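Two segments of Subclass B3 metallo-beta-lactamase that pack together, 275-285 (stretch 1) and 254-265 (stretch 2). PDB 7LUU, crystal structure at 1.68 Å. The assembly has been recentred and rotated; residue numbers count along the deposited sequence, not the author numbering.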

ATOM      1  N   ARG A 275      -7.299   6.778  11.640  1.00 14.21           N
ATOM      2  CA  ARG A 275      -7.135   6.315  10.275  1.00 12.93           C
ATOM      3  C   ARG A 275      -6.000   6.988   9.537  1.00 14.99           C
ATOM      4  O   ARG A 275      -5.579   6.475   8.486  1.00 15.86           O
ATOM      5  CB  ARG A 275      -8.418   6.594   9.496  1.00 15.82           C
ATOM      6  CG  ARG A 275      -9.643   6.029  10.228  1.00 17.99           C
ATOM      7  CD  ARG A 275     -10.918   6.128   9.364  1.00 15.29           C
ATOM      8  NE  ARG A 275     -10.889   5.218   8.215  1.00 16.96           N
ATOM      9  CZ  ARG A 275     -11.887   5.136   7.341  1.00 17.32           C
ATOM     10  NH1 ARG A 275     -12.939   5.967   7.483  1.00 16.88           N
ATOM     11  NH2 ARG A 275     -11.844   4.222   6.366  1.00 16.66           N
ATOM     12  N   TYR A 276      -5.575   8.169   9.982  1.00 13.77           N
ATOM     13  CA  TYR A 276      -4.368   8.764   9.440  1.00 13.80           C
ATOM     14  C   TYR A 276      -3.780   9.682  10.493  1.00 17.28           C
ATOM     15  O   TYR A 276      -4.478  10.079  11.430  1.00 17.00           O
ATOM     16  CB  TYR A 276      -4.650   9.549   8.115  1.00 15.97           C
ATOM     17  CG  TYR A 276      -5.708  10.676   8.186  1.00 16.79           C
ATOM     18  CD1 TYR A 276      -7.098  10.378   7.998  1.00 15.24           C
ATOM     19  CD2 TYR A 276      -5.314  11.998   8.416  1.00 15.90           C
ATOM     20  CE1 TYR A 276      -8.070  11.416   8.024  1.00 15.26           C
ATOM     21  CE2 TYR A 276      -6.272  13.038   8.410  1.00 16.99           C
ATOM     22  CZ  TYR A 276      -7.635  12.706   8.196  1.00 17.01           C
ATOM     23  OH  TYR A 276      -8.574  13.694   8.232  1.00 21.28           O
ATOM     24  N   GLY A 277      -2.501  10.009  10.340  1.00 14.81           N
ATOM     25  CA  GLY A 277      -1.791  10.901  11.266  1.00 13.53           C
ATOM     26  C   GLY A 277      -1.492  12.182  10.516  1.00 16.05           C
ATOM     27  O   GLY A 277      -1.363  12.172   9.287  1.00 17.13           O
ATOM     28  N   SER A 278      -1.431  13.283  11.256  1.00 14.07           N
ATOM     29  CA  SER A 278      -1.180  14.567  10.605  1.00 14.44           C
ATOM     30  C   SER A 278      -0.173  15.403  11.374  1.00 17.27           C
ATOM     31  O   SER A 278       0.013  15.279  12.590  1.00 16.83           O
ATOM     32  CB  SER A 278      -2.486  15.416  10.534  1.00 15.02           C
ATOM     33  OG  SER A 278      -3.490  14.744   9.831  1.00 16.19           O
ATOM     34  N   GLY A 279       0.471  16.302  10.654  1.00 15.25           N
ATOM     35  CA  GLY A 279       1.269  17.303  11.340  1.00 16.46           C
ATOM     36  C   GLY A 279       2.741  17.018  11.201  1.00 15.94           C
ATOM     37  O   GLY A 279       3.165  15.910  10.860  1.00 17.43           O
ATOM     38  N   SER A 280       3.536  18.065  11.453  1.00 16.58           N
ATOM     39  CA  SER A 280       4.967  17.996  11.300  1.00 17.96           C
ATOM     40  C   SER A 280       5.557  16.780  11.995  1.00 19.65           C
ATOM     41  O   SER A 280       5.377  16.596  13.215  1.00 19.21           O
ATOM     42  CB  SER A 280       5.563  19.264  11.913  1.00 21.47           C
ATOM     43  OG  SER A 280       6.965  19.259  11.643  1.00 23.85           O
ATOM     44  N   GLY A 281       6.333  15.976  11.238  1.00 17.35           N
ATOM     45  CA  GLY A 281       7.044  14.865  11.843  1.00 18.61           C
ATOM     46  C   GLY A 281       6.418  13.477  11.626  1.00 18.02           C
ATOM     47  O   GLY A 281       7.017  12.471  12.012  1.00 19.09           O
ATOM     48  N   ALA A 282       5.235  13.387  11.010  1.00 18.02           N
ATOM     49  CA  ALA A 282       4.539  12.081  11.000  1.00 16.07           C
ATOM     50  C   ALA A 282       5.327  11.012  10.258  1.00 18.18           C
ATOM     51  O   ALA A 282       5.455   9.857  10.710  1.00 17.20           O
ATOM     52  CB  ALA A 282       3.156  12.246  10.367  1.00 16.94           C
ATOM     53  N   CYS A 283       5.824  11.354   9.055  1.00 16.92           N
ATOM     54  CA  CYS A 283       6.531  10.345   8.293  1.00 16.09           C
ATOM     55  C   CYS A 283       7.845   9.996   8.955  1.00 18.25           C
ATOM     56  O   CYS A 283       8.282   8.846   8.877  1.00 16.78           O
ATOM     57  CB  CYS A 283       6.783  10.838   6.866  1.00 15.50           C
ATOM     58  SG  CYS A 283       5.260  10.802   5.820  1.00 20.88           S
ATOM     59  N   ARG A 284       8.502  10.974   9.551  1.00 17.50           N
ATOM     60  CA  ARG A 284       9.757  10.684  10.250  1.00 18.98           C
ATOM     61  C   ARG A 284       9.532   9.726  11.419  1.00 20.41           C
ATOM     62  O   ARG A 284      10.316   8.790  11.610  1.00 19.25           O
ATOM     63  CB  ARG A 284      10.438  11.989  10.699  1.00 22.99           C
ATOM     64  CG  ARG A 284      11.161  12.647   9.504  1.00 27.00           C
ATOM     65  CD  ARG A 284      11.905  13.945   9.921  1.00 32.36           C
ATOM     66  NE  ARG A 284      10.999  15.051  10.240  1.00 36.88           N
ATOM     67  CZ  ARG A 284      10.370  15.834   9.346  1.00 36.57           C
ATOM     68  NH1 ARG A 284      10.496  15.657   7.989  1.00 30.13           N
ATOM     69  NH2 ARG A 284       9.580  16.808   9.823  1.00 34.57           N
ATOM     70  N   SER A 285       8.460   9.932  12.192  1.00 18.35           N
ATOM     71  CA  SER A 285       8.137   9.012  13.298  1.00 18.64           C
ATOM     72  C   SER A 285       7.838   7.618  12.797  1.00 18.01           C
ATOM     73  O   SER A 285       8.209   6.621  13.446  1.00 18.87           O
ATOM     74  CB  SER A 285       6.962   9.553  14.102  1.00 20.72           C
ATOM     75  OG  SER A 285       7.422  10.748  14.747  1.00 27.86           O
TER
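Stretch 2 254-265: RMGALKCDILIS

The centre of the contact is a disulfide. Cys283 SG is bonded to Cys260 SG at 2.1 Å, with a chi3 of 79°. Cys283 is buried, its chi1 is m, and its CA-to-CB bond points toward stretch 2. Cys260 answers with chi1 t, and its CA-to-CB bond also points toward stretch 1.

Apolar groups close around the sulfurs. Leu263 CD1 lies 4.0 Å from Cys283 SG. Met255, in the m, m, m conformation, brings Met255 CE to 3.8 Å from Cys283 CB. Ala282 fills the space beside them: Ala282 CB is 3.9 Å from Leu263 CB and 4.1 Å from Cys260 SG.

Stretch 2 starts as the end of a helix, 254-257. Leu258 is the first residue to leave helical phi/psi. The chain is extended through Leu258, Lys259 and Cys260, bends at Asp261 (phi/psi -81/-28), and enters the strand 262-265. In stretch 1, strand 277-278 comes first, then a type II turn from Gly279 to Ala282, then the helix that starts at 282. Along 276-279 stretch 1 runs antiparallel to 261-264; at the helices Cys283 lies by Met255 and Arg284 by Gly256. The disulfide ties the helix start to the segment before the strand.

The two strands are antiparallel. Gly277 and Leu263 form a hydrogen-bonded pair, Gly277 CA to Leu263 CA 5.1 Å. Leu263 N donates to Gly277 O at 2.8 Å, and Gly277 N donates to Leu263 O at 2.9 Å. Ser278 and Ile262 are the next, non-hydrogen-bonded pair, with their CA atoms 4.4 Å apart. Their side chains share one face of the sheet, where Ser278 OG is 3.8 Å from Ile262 CG1. Leu263 points to the other face, the one that carries it toward Ala282 and the disulfide.

Tyr276 extends the apolar contact at the strand end. Tyr276 CD2 is 3.6 Å from Ile262 CG2, and Tyr276 CB is 3.9 Å from Ile264 CG1.

One more backbone hydrogen bond follows the paired strands: Gly279 N donates to Asp261 O at 3.0 Å. The positive phi of Gly279 and Gly281 suits glycine; a CB on either would jam against the preceding carbonyl oxygen.

Water and one charged side chain form the polar edge. Water 1 donates to Cys260 O at 2.7 Å and accepts from Gly281 N at 2.9 Å. Water 2 similarly joins Ser265 N to Arg275 O, at 2.9 Å from each. Arg284 sets out sideways, but its end comes nearer to stretch 2. There Arg284 NH1 donates to Gly256 O at 3.3 Å, with the oxygen near the guanidinium plane.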

ATOM      1  N   ARG A 254      14.211   8.271   2.597  1.00 19.04           N
ATOM      2  CA  ARG A 254      13.106   8.802   1.798  1.00 19.57           C
ATOM      3  C   ARG A 254      12.022   9.335   2.707  1.00 20.48           C
ATOM      4  O   ARG A 254      11.519  10.459   2.522  1.00 21.78           O
ATOM      5  CB  ARG A 254      12.531   7.721   0.875  1.00 20.96           C
ATOM      6  CG  ARG A 254      11.214   8.133   0.191  1.00 18.35           C
ATOM      7  CD  ARG A 254      11.491   9.348  -0.729  1.00 19.23           C
ATOM      8  NE  ARG A 254      12.608   9.026  -1.621  1.00 22.87           N
ATOM      9  CZ  ARG A 254      13.565   9.882  -1.985  1.00 25.41           C
ATOM     10  NH1 ARG A 254      13.546  11.150  -1.557  1.00 27.40           N
ATOM     11  NH2 ARG A 254      14.572   9.477  -2.754  1.00 33.29           N
ATOM     12  N   MET A 255      11.597   8.511   3.675  1.00 17.95           N
ATOM     13  CA  MET A 255      10.481   8.921   4.530  1.00 17.92           C
ATOM     14  C   MET A 255      10.839  10.137   5.398  1.00 23.34           C
ATOM     15  O   MET A 255       9.969  10.949   5.708  1.00 26.83           O
ATOM     16  CB  MET A 255      10.058   7.730   5.406  1.00 19.39           C
ATOM     17  CG  MET A 255       9.381   6.660   4.598  1.00 25.79           C
ATOM     18  SD  MET A 255       7.803   7.155   3.800  1.00 31.61           S
ATOM     19  CE  MET A 255       6.870   7.418   5.244  1.00 30.89           C
ATOM     20  N   GLY A 256      12.108  10.323   5.728  1.00 24.59           N
ATOM     21  CA  GLY A 256      12.540  11.546   6.394  1.00 30.91           C
ATOM     22  C   GLY A 256      12.566  12.771   5.494  1.00 33.17           C
ATOM     23  O   GLY A 256      12.421  13.893   6.000  1.00 34.64           O
ATOM     24  N   ALA A 257      12.731  12.593   4.184  1.00 28.60           N
ATOM     25  CA  ALA A 257      12.771  13.690   3.217  1.00 31.25           C
ATOM     26  C   ALA A 257      11.394  14.148   2.737  1.00 31.20           C
ATOM     27  O   ALA A 257      11.265  15.277   2.242  1.00 28.73           O
ATOM     28  CB  ALA A 257      13.585  13.298   1.978  1.00 35.80           C
ATOM     29  N   LEU A 258      10.366  13.301   2.818  1.00 21.98           N
ATOM     30  CA  LEU A 258       9.094  13.648   2.224  1.00 21.46           C
ATOM     31  C   LEU A 258       8.439  14.798   2.943  1.00 23.11           C
ATOM     32  O   LEU A 258       8.454  14.873   4.173  1.00 25.29           O
ATOM     33  CB  LEU A 258       8.132  12.455   2.291  1.00 19.59           C
ATOM     34  CG  LEU A 258       8.322  11.382   1.274  1.00 24.01           C
ATOM     35  CD1 LEU A 258       7.465  10.166   1.618  1.00 23.14           C
ATOM     36  CD2 LEU A 258       8.063  11.945  -0.146  1.00 27.43           C
ATOM     37  N   LYS A 259       7.795  15.656   2.159  1.00 21.67           N
ATOM     38  CA  LYS A 259       6.829  16.586   2.706  1.00 19.15           C
ATOM     39  C   LYS A 259       5.603  15.736   3.027  1.00 21.74           C
ATOM     40  O   LYS A 259       5.105  14.969   2.182  1.00 25.72           O
ATOM     41  CB  LYS A 259       6.479  17.676   1.686  1.00 24.66           C
ATOM     42  CG  LYS A 259       5.635  18.803   2.226  1.00 25.22           C
ATOM     43  CD  LYS A 259       6.445  19.529   3.261  1.00 27.95           C
ATOM     44  CE  LYS A 259       5.840  20.836   3.719  1.00 35.53           C
ATOM     45  NZ  LYS A 259       6.807  21.468   4.681  1.00 35.69           N
ATOM     46  N   CYS A 260       5.136  15.896   4.230  1.00 19.77           N
ATOM     47  CA  CYS A 260       4.250  14.888   4.793  1.00 19.11           C
ATOM     48  C   CYS A 260       3.388  15.586   5.830  1.00 20.63           C
ATOM     49  O   CYS A 260       3.651  15.576   7.056  1.00 24.91           O
ATOM     50  CB  CYS A 260       5.121  13.806   5.421  1.00 17.48           C
ATOM     51  SG  CYS A 260       4.180  12.562   6.378  1.00 22.80           S
ATOM     52  N   ASP A 261       2.343  16.252   5.334  1.00 15.75           N
ATOM     53  CA  ASP A 261       1.371  16.849   6.219  1.00 17.12           C
ATOM     54  C   ASP A 261       0.367  15.819   6.726  1.00 15.55           C
ATOM     55  O   ASP A 261      -0.253  16.000   7.796  1.00 16.02           O
ATOM     56  CB  ASP A 261       0.601  17.906   5.461  1.00 18.96           C
ATOM     57  CG  ASP A 261       1.451  19.111   5.120  1.00 23.28           C
ATOM     58  OD1 ASP A 261       2.163  19.630   6.029  1.00 21.71           O
ATOM     59  OD2 ASP A 261       1.467  19.464   3.899  1.00 21.15           O
ATOM     60  N   ILE A 262       0.125  14.772   5.921  1.00 15.15           N
ATOM     61  CA  ILE A 262      -0.820  13.744   6.289  1.00 14.18           C
ATOM     62  C   ILE A 262      -0.151  12.422   5.953  1.00 15.52           C
ATOM     63  O   ILE A 262       0.373  12.279   4.839  1.00 14.46           O
ATOM     64  CB  ILE A 262      -2.134  13.899   5.519  1.00 14.46           C
ATOM     65  CG1 ILE A 262      -2.879  15.105   6.061  1.00 16.85           C
ATOM     66  CG2 ILE A 262      -3.041  12.589   5.681  1.00 17.50           C
ATOM     67  CD1 ILE A 262      -4.159  15.398   5.201  1.00 17.19           C
ATOM     68  N   LEU A 263      -0.186  11.465   6.899  1.00 13.40           N
ATOM     69  CA  LEU A 263       0.382  10.122   6.685  1.00 13.53           C
ATOM     70  C   LEU A 263      -0.740   9.107   6.770  1.00 12.75           C
ATOM     71  O   LEU A 263      -1.438   9.021   7.799  1.00 12.72           O
ATOM     72  CB  LEU A 263       1.442   9.833   7.782  1.00 13.15           C
ATOM     73  CG  LEU A 263       1.882   8.354   7.806  1.00 14.16           C
ATOM     74  CD1 LEU A 263       2.585   7.945   6.485  1.00 18.55           C
ATOM     75  CD2 LEU A 263       2.753   8.107   9.012  1.00 15.33           C
ATOM     76  N   ILE A 264      -0.945   8.361   5.689  1.00 12.57           N
ATOM     77  CA  ILE A 264      -1.852   7.195   5.696  1.00 13.64           C
ATOM     78  C   ILE A 264      -0.961   5.976   5.623  1.00 14.37           C
ATOM     79  O   ILE A 264      -0.213   5.844   4.660  1.00 16.47           O
ATOM     80  CB  ILE A 264      -2.798   7.206   4.487  1.00 12.69           C
ATOM     81  CG1 ILE A 264      -3.712   8.434   4.510  1.00 13.53           C
ATOM     82  CG2 ILE A 264      -3.665   5.895   4.491  1.00 14.78           C
ATOM     83  CD1 ILE A 264      -4.324   8.741   3.128  1.00 14.13           C
ATOM     84  N   SER A 265      -1.015   5.095   6.635  1.00 12.32           N
ATOM     85  CA  SER A 265      -0.168   3.871   6.642  1.00 11.97           C
ATOM     86  C   SER A 265      -0.980   2.693   6.077  1.00 12.97           C
ATOM     87  O   SER A 265      -2.125   2.511   6.464  1.00 13.85           O
ATOM     88  CB  SER A 265       0.218   3.592   8.124  1.00 15.19           C
ATOM     89  OG  SER A 265       0.795   2.306   8.235  1.00 21.68           O
TER
HETATM   90  O   HOH W   1       6.043  16.001   8.333  1.00 22.51           O
HETATM   91  O   HOH W   2      -2.939   5.416   8.761  1.00 16.85           O